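Local coordinates for CELL division protein FTSZ (Haloferax volcanii, PDB 4B45) that binds and probably hydrolyses GTP as a tubulin-like cytoskeletal protein, forming protofilaments and taking part in the control of archaeal cell shape, at residues I277-K280 with G281-A285; E231-N235 with A236-I240. All coordinates share one frame; numbering follows the deposited sequence.

Contact 1. Residues I277-K280 with G281-A285; sequences IPRK and GVERA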
ATOM      1  N   ILE A 277      17.767 -11.423 -16.724  1.00 45.79           N
ATOM      2  CA  ILE A 277      18.070 -10.144 -16.078  1.00 43.46           C
ATOM      3  C   ILE A 277      19.547  -9.776 -16.235  1.00 49.83           C
ATOM      4  O   ILE A 277      20.409 -10.407 -15.615  1.00 45.49           O
ATOM      5  CB  ILE A 277      17.737 -10.226 -14.588  1.00 43.88           C
ATOM      6  CG1 ILE A 277      16.262 -10.612 -14.397  1.00 49.27           C
ATOM      7  CG2 ILE A 277      18.059  -8.918 -13.891  1.00 42.71           C
ATOM      8  CD1 ILE A 277      15.728 -10.353 -12.998  1.00 55.34           C
ATOM      9  N   PRO A 278      19.839  -8.751 -17.061  1.00 47.30           N
ATOM     10  CA  PRO A 278      21.221  -8.390 -17.398  1.00 45.81           C
ATOM     11  C   PRO A 278      21.915  -7.585 -16.304  1.00 47.87           C
ATOM     12  O   PRO A 278      21.316  -6.681 -15.720  1.00 50.03           O
ATOM     13  CB  PRO A 278      21.062  -7.529 -18.653  1.00 48.47           C
ATOM     14  CG  PRO A 278      19.677  -6.932 -18.537  1.00 42.41           C
ATOM     15  CD  PRO A 278      18.848  -7.935 -17.789  1.00 45.65           C
ATOM     16  N   ARG A 279      23.180  -7.911 -16.054  1.00 43.87           N
ATOM     17  CA  ARG A 279      23.973  -7.215 -15.050  1.00 42.54           C
ATOM     18  C   ARG A 279      24.046  -5.716 -15.317  1.00 46.80           C
ATOM     19  O   ARG A 279      23.839  -4.905 -14.418  1.00 47.39           O
ATOM     20  CB  ARG A 279      25.392  -7.791 -15.014  1.00 41.88           C
ATOM     21  CG  ARG A 279      26.353  -7.003 -14.140  1.00 39.39           C
ATOM     22  CD  ARG A 279      27.727  -7.657 -14.119  1.00 41.26           C
ATOM     23  NE  ARG A 279      28.659  -6.875 -13.319  1.00 49.28           N
ATOM     24  CZ  ARG A 279      29.941  -7.187 -13.157  1.00 49.79           C
ATOM     25  NH1 ARG A 279      30.441  -8.263 -13.748  1.00 48.90           N
ATOM     26  NH2 ARG A 279      30.723  -6.413 -12.413  1.00 43.23           N
ATOM     27  N   LYS A 280      24.361  -5.344 -16.551  1.00 49.66           N
ATOM     28  CA  LYS A 280      24.524  -3.934 -16.868  1.00 47.85           C
ATOM     29  C   LYS A 280      23.189  -3.181 -16.796  1.00 48.04           C
ATOM     30  O   LYS A 280      23.137  -2.001 -16.406  1.00 42.61           O
ATOM     31  CB  LYS A 280      25.191  -3.768 -18.235  1.00 51.11           C
ATOM     32  CG  LYS A 280      25.293  -2.327 -18.682  1.00 54.88           C
ATOM     33  CD  LYS A 280      26.687  -1.986 -19.139  1.00 65.28           C
ATOM     34  CE  LYS A 280      27.611  -1.740 -17.964  1.00 72.20           C
ATOM     35  NZ  LYS A 280      28.962  -1.289 -18.445  1.00 75.75           N
ATOM     36  N   GLY A 281      22.109  -3.865 -17.157  1.00 37.06           N
ATOM     37  CA  GLY A 281      20.787  -3.269 -17.043  1.00 34.63           C
ATOM     38  C   GLY A 281      20.444  -2.893 -15.613  1.00 40.65           C
ATOM     39  O   GLY A 281      20.026  -1.758 -15.328  1.00 39.95           O
ATOM     40  N   VAL A 282      20.626  -3.847 -14.703  1.00 45.51           N
ATOM     41  CA  VAL A 282      20.309  -3.641 -13.289  1.00 40.06           C
ATOM     42  C   VAL A 282      21.178  -2.548 -12.664  1.00 42.87           C
ATOM     43  O   VAL A 282      20.672  -1.662 -11.967  1.00 44.14           O
ATOM     44  CB  VAL A 282      20.490  -4.942 -12.487  1.00 47.55           C
ATOM     45  CG1 VAL A 282      20.360  -4.682 -10.987  1.00 44.46           C
ATOM     46  CG2 VAL A 282      19.469  -5.966 -12.930  1.00 46.10           C
ATOM     47  N   GLU A 283      22.479  -2.605 -12.933  1.00 45.65           N
ATOM     48  CA  GLU A 283      23.427  -1.649 -12.380  1.00 46.65           C
ATOM     49  C   GLU A 283      23.072  -0.242 -12.823  1.00 42.57           C
ATOM     50  O   GLU A 283      22.918   0.660 -11.998  1.00 44.07           O
ATOM     51  CB  GLU A 283      24.871  -2.002 -12.783  1.00 39.45           C
ATOM     52  CG  GLU A 283      25.397  -3.270 -12.115  1.00 49.92           C
ATOM     53  CD  GLU A 283      26.844  -3.612 -12.500  1.00 58.68           C
ATOM     54  OE1 GLU A 283      27.281  -3.249 -13.616  1.00 60.46           O
ATOM     55  OE2 GLU A 283      27.544  -4.252 -11.682  1.00 55.74           O
ATOM     56  N   ARG A 284      22.927  -0.058 -14.131  1.00 40.68           N
ATOM     57  CA  ARG A 284      22.522   1.236 -14.676  1.00 40.70           C
ATOM     58  C   ARG A 284      21.141   1.684 -14.206  1.00 38.53           C
ATOM     59  O   ARG A 284      20.928   2.880 -13.965  1.00 43.33           O
ATOM     60  CB  ARG A 284      22.593   1.221 -16.204  1.00 41.30           C
ATOM     61  CG  ARG A 284      24.029   1.060 -16.709  1.00 46.85           C
ATOM     62  CD  ARG A 284      24.878   2.274 -16.336  1.00 47.61           C
ATOM     63  NE  ARG A 284      26.306   1.967 -16.373  1.00 59.25           N
ATOM     64  CZ  ARG A 284      27.045   1.975 -17.478  1.00 55.11           C
ATOM     65  NH1 ARG A 284      26.494   2.262 -18.647  1.00 49.33           N
ATOM     66  NH2 ARG A 284      28.337   1.685 -17.415  1.00 63.80           N
ATOM     67  N   ALA A 285      20.200   0.751 -14.049  1.00 36.17           N
ATOM     68  CA  ALA A 285      18.847   1.150 -13.595  1.00 45.46           C
ATOM     69  C   ALA A 285      18.848   1.698 -12.167  1.00 42.76           C
ATOM     70  O   ALA A 285      18.199   2.700 -11.875  1.00 41.57           O
ATOM     71  CB  ALA A 285      17.848   0.008 -13.725  1.00 44.47           C
TER
HETATM   72  O   HOH W   1      30.198  -4.274 -10.520  1.00 50.14           O
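Pro-278 O accepts from Val-282 N at 3.1 Å, starting the i to i+4 ladder of helix 279-293, with Pro-278 as N-cap. The next two rungs run from Glu-283 N to Arg-279 O and from Arg-284 N to Lys-280 O, a first turn in which Arg-279 and Lys-280 each meet the side chain four residues on, and Ile-277 the one five on. With CG anti to the backbone N (chi1 172°) and the chain extended from CG to NE, Arg-279 brings its guanidinium to Glu-283 in a salt bridge, OE2 lying in its plane at the edge, 3.3 Å from Arg-279 NE by a nearly straight bond. The carboxylate plane is turned 77° to the guanidinium, and NE meets OE2 from above the carboxylate, 51° out of its plane. A water closes a second path, accepting from Arg-279 NH2 and donating to Glu-283 OE2, both at 2.9 Å. Lys-280 and Arg-284 run side by side, Lys-280 CE over one guanidinium face near its rim and Lys-280 NZ 3.2 Å from Arg-284 NH2, a like-charge pairing that is probably unfavourable. Ile-277 CG2 presses on Val-282 CG2 at a tight 3.4 Å. Both side chains touch Ile-270 of strand 263-272 and Asp-302 of strand 298-304, and Pro-278, Arg-284 and Ala-285 touch helix 240-252, all at the helix start of the beta-alpha-beta unit 263-272, 279-293, 298-304.

Contact 2. Residues E231-N235 with A236-I240; sequences EASPN and AEDNI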
ATOM      1  N   GLU A 231       7.905  -7.377 -21.755  1.00 46.77           N
ATOM      2  CA  GLU A 231       8.229  -8.714 -22.214  1.00 56.22           C
ATOM      3  C   GLU A 231       9.732  -8.923 -22.082  1.00 56.00           C
ATOM      4  O   GLU A 231      10.514  -7.999 -22.321  1.00 50.16           O
ATOM      5  CB  GLU A 231       7.789  -8.918 -23.660  1.00 63.16           C
ATOM      6  CG  GLU A 231       8.210 -10.263 -24.221  1.00 79.52           C
ATOM      7  CD  GLU A 231       8.026 -10.368 -25.720  1.00 94.60           C
ATOM      8  OE1 GLU A 231       7.115  -9.698 -26.263  1.00 99.72           O
ATOM      9  OE2 GLU A 231       8.799 -11.123 -26.353  1.00 97.68           O
ATOM     10  N   ALA A 232      10.133 -10.125 -21.673  1.00 54.53           N
ATOM     11  CA  ALA A 232      11.543 -10.463 -21.602  1.00 42.25           C
ATOM     12  C   ALA A 232      11.977 -11.351 -22.749  1.00 50.99           C
ATOM     13  O   ALA A 232      11.315 -12.331 -23.098  1.00 53.72           O
ATOM     14  CB  ALA A 232      11.886 -11.124 -20.276  1.00 43.74           C
ATOM     15  N   SER A 233      13.107 -10.992 -23.336  1.00 50.73           N
ATOM     16  CA  SER A 233      13.806 -11.887 -24.230  1.00 56.48           C
ATOM     17  C   SER A 233      14.522 -12.926 -23.374  1.00 53.12           C
ATOM     18  O   SER A 233      14.928 -12.629 -22.246  1.00 47.14           O
ATOM     19  CB  SER A 233      14.814 -11.105 -25.067  1.00 52.34           C
ATOM     20  OG  SER A 233      15.667 -11.988 -25.773  1.00 66.82           O
ATOM     21  N   PRO A 234      14.669 -14.149 -23.903  1.00 52.75           N
ATOM     22  CA  PRO A 234      15.422 -15.218 -23.244  1.00 59.51           C
ATOM     23  C   PRO A 234      16.882 -14.827 -23.056  1.00 57.82           C
ATOM     24  O   PRO A 234      17.528 -15.299 -22.125  1.00 57.55           O
ATOM     25  CB  PRO A 234      15.333 -16.376 -24.244  1.00 62.24           C
ATOM     26  CG  PRO A 234      15.028 -15.728 -25.551  1.00 59.22           C
ATOM     27  CD  PRO A 234      14.138 -14.584 -25.205  1.00 53.54           C
ATOM     28  N   ASN A 235      17.388 -13.974 -23.938  1.00 55.57           N
ATOM     29  CA  ASN A 235      18.744 -13.466 -23.828  1.00 59.59           C
ATOM     30  C   ASN A 235      18.772 -12.223 -22.956  1.00 56.53           C
ATOM     31  O   ASN A 235      18.093 -11.237 -23.251  1.00 51.00           O
ATOM     32  CB  ASN A 235      19.311 -13.152 -25.215  1.00 73.76           C
ATOM     33  CG  ASN A 235      20.811 -12.934 -25.195  1.00 91.51           C
ATOM     34  OD1 ASN A 235      21.491 -13.281 -24.225  1.00 97.09           O
ATOM     35  ND2 ASN A 235      21.339 -12.360 -26.275  1.00 98.42           N
ATOM     36  N   ALA A 236      19.550 -12.283 -21.876  1.00 53.76           N
ATOM     37  CA  ALA A 236      19.659 -11.179 -20.926  1.00 47.58           C
ATOM     38  C   ALA A 236      20.153  -9.881 -21.575  1.00 45.26           C
ATOM     39  O   ALA A 236      19.654  -8.811 -21.264  1.00 45.33           O
ATOM     40  CB  ALA A 236      20.565 -11.570 -19.763  1.00 44.14           C
ATOM     41  N   GLU A 237      21.137  -9.983 -22.468  1.00 45.53           N
ATOM     42  CA  GLU A 237      21.642  -8.813 -23.193  1.00 48.86           C
ATOM     43  C   GLU A 237      20.563  -8.028 -23.955  1.00 50.50           C
ATOM     44  O   GLU A 237      20.655  -6.804 -24.078  1.00 51.99           O
ATOM     45  CB  GLU A 237      22.770  -9.208 -24.150  1.00 48.24           C
ATOM     46  CG  GLU A 237      23.653  -8.045 -24.563  1.00 55.04           C
ATOM     47  CD  GLU A 237      24.805  -8.479 -25.451  1.00 63.86           C
ATOM     48  OE1 GLU A 237      24.600  -9.419 -26.251  1.00 70.95           O
ATOM     49  OE2 GLU A 237      25.914  -7.892 -25.346  1.00 57.22           O
ATOM     50  N   ASP A 238      19.536  -8.711 -24.456  1.00 50.11           N
ATOM     51  CA  ASP A 238      18.459  -8.005 -25.164  1.00 54.23           C
ATOM     52  C   ASP A 238      17.565  -7.219 -24.223  1.00 50.43           C
ATOM     53  O   ASP A 238      16.737  -6.434 -24.673  1.00 56.11           O
ATOM     54  CB  ASP A 238      17.561  -8.962 -25.944  1.00 51.96           C
ATOM     55  CG  ASP A 238      18.298  -9.734 -26.990  1.00 58.37           C
ATOM     56  OD1 ASP A 238      19.264  -9.188 -27.568  1.00 63.46           O
ATOM     57  OD2 ASP A 238      17.897 -10.895 -27.232  1.00 61.68           O
ATOM     58  N   ASN A 239      17.713  -7.431 -22.920  1.00 42.00           N
ATOM     59  CA  ASN A 239      16.756  -6.868 -21.975  1.00 45.57           C
ATOM     60  C   ASN A 239      17.311  -5.675 -21.224  1.00 41.12           C
ATOM     61  O   ASN A 239      16.724  -5.221 -20.249  1.00 42.62           O
ATOM     62  CB  ASN A 239      16.292  -7.941 -20.980  1.00 44.89           C
ATOM     63  CG  ASN A 239      15.489  -9.044 -21.647  1.00 50.05           C
ATOM     64  OD1 ASN A 239      14.696  -8.785 -22.553  1.00 49.55           O
ATOM     65  ND2 ASN A 239      15.688 -10.278 -21.202  1.00 44.72           N
ATOM     66  N   ILE A 240      18.464  -5.190 -21.652  1.00 44.41           N
ATOM     67  CA  ILE A 240      19.090  -4.074 -20.952  1.00 47.00           C
ATOM     68  C   ILE A 240      18.198  -2.840 -20.990  1.00 48.44           C
ATOM     69  O   ILE A 240      17.954  -2.208 -19.961  1.00 45.50           O
ATOM     70  CB  ILE A 240      20.483  -3.755 -21.514  1.00 40.86           C
ATOM     71  CG1 ILE A 240      21.474  -4.840 -21.085  1.00 48.50           C
ATOM     72  CG2 ILE A 240      20.946  -2.407 -21.003  1.00 44.21           C
ATOM     73  CD1 ILE A 240      22.843  -4.711 -21.703  1.00 51.58           C
TER
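Asn-239 turns the edge of its carboxamide to the backbone of Ser-233 and grips it with both ends, in a connection from strand 222-231 to helix 240-252 that an ST turn at Ser-233 helps to shape. Asn-239 OD1 accepts from Ser-233 N at 2.8 Å, in the carbonyl plane and on a lone pair, while Asn-239 ND2 donates to Ser-233 O at 2.7 Å, again close to the amide plane. With CG beside its own backbone N (chi1 -66°), the amide of this N-cap residue reaches back to the loop and makes no capping bond. ND2 also donates to Thr-276 O. Replacing Asn-239 with an alanine is likely to leave Ser-233 N and O, and Thr-276 O, without these mates, with less to fix the backbone at Ser-233. The carboxylate of Asp-238 stands at 83° to the amide of Asn-235, with Asp-238 OD2 3.3 Å from Asn-235 CB. Asp-238 N also reaches Asn-235 O by a bent bond (136°) from above the carbonyl plane. Ser-233 OG works both ways: it accepts from Asn-235 N at 3.2 Å, closing the ST turn, and donates at 2.9 Å to the anti lone pair of Asp-238 OD2.

Two successive helix starts in the C-terminal domain lean on each other here: contact 2 leads into helix 240-252 and contact 1 opens helix 279-293, their centres about 11 Å apart. Pro-278 is the main bridge. Its CB lies 3.2 Å from Ala-236 O and 3.6 Å from Ile-240 CG1, and its CG packs against the backbone of Asn-239, so the N-cap residue of one helix sits against that of the other. Gly-281 CA adds a looser approach to Ile-240 CG2 at 4.1 Å. Both contacts lie away from the GTP-binding residues, and the case illustrates how neighbouring helix ends can be fitted together by packing far from a nucleotide site.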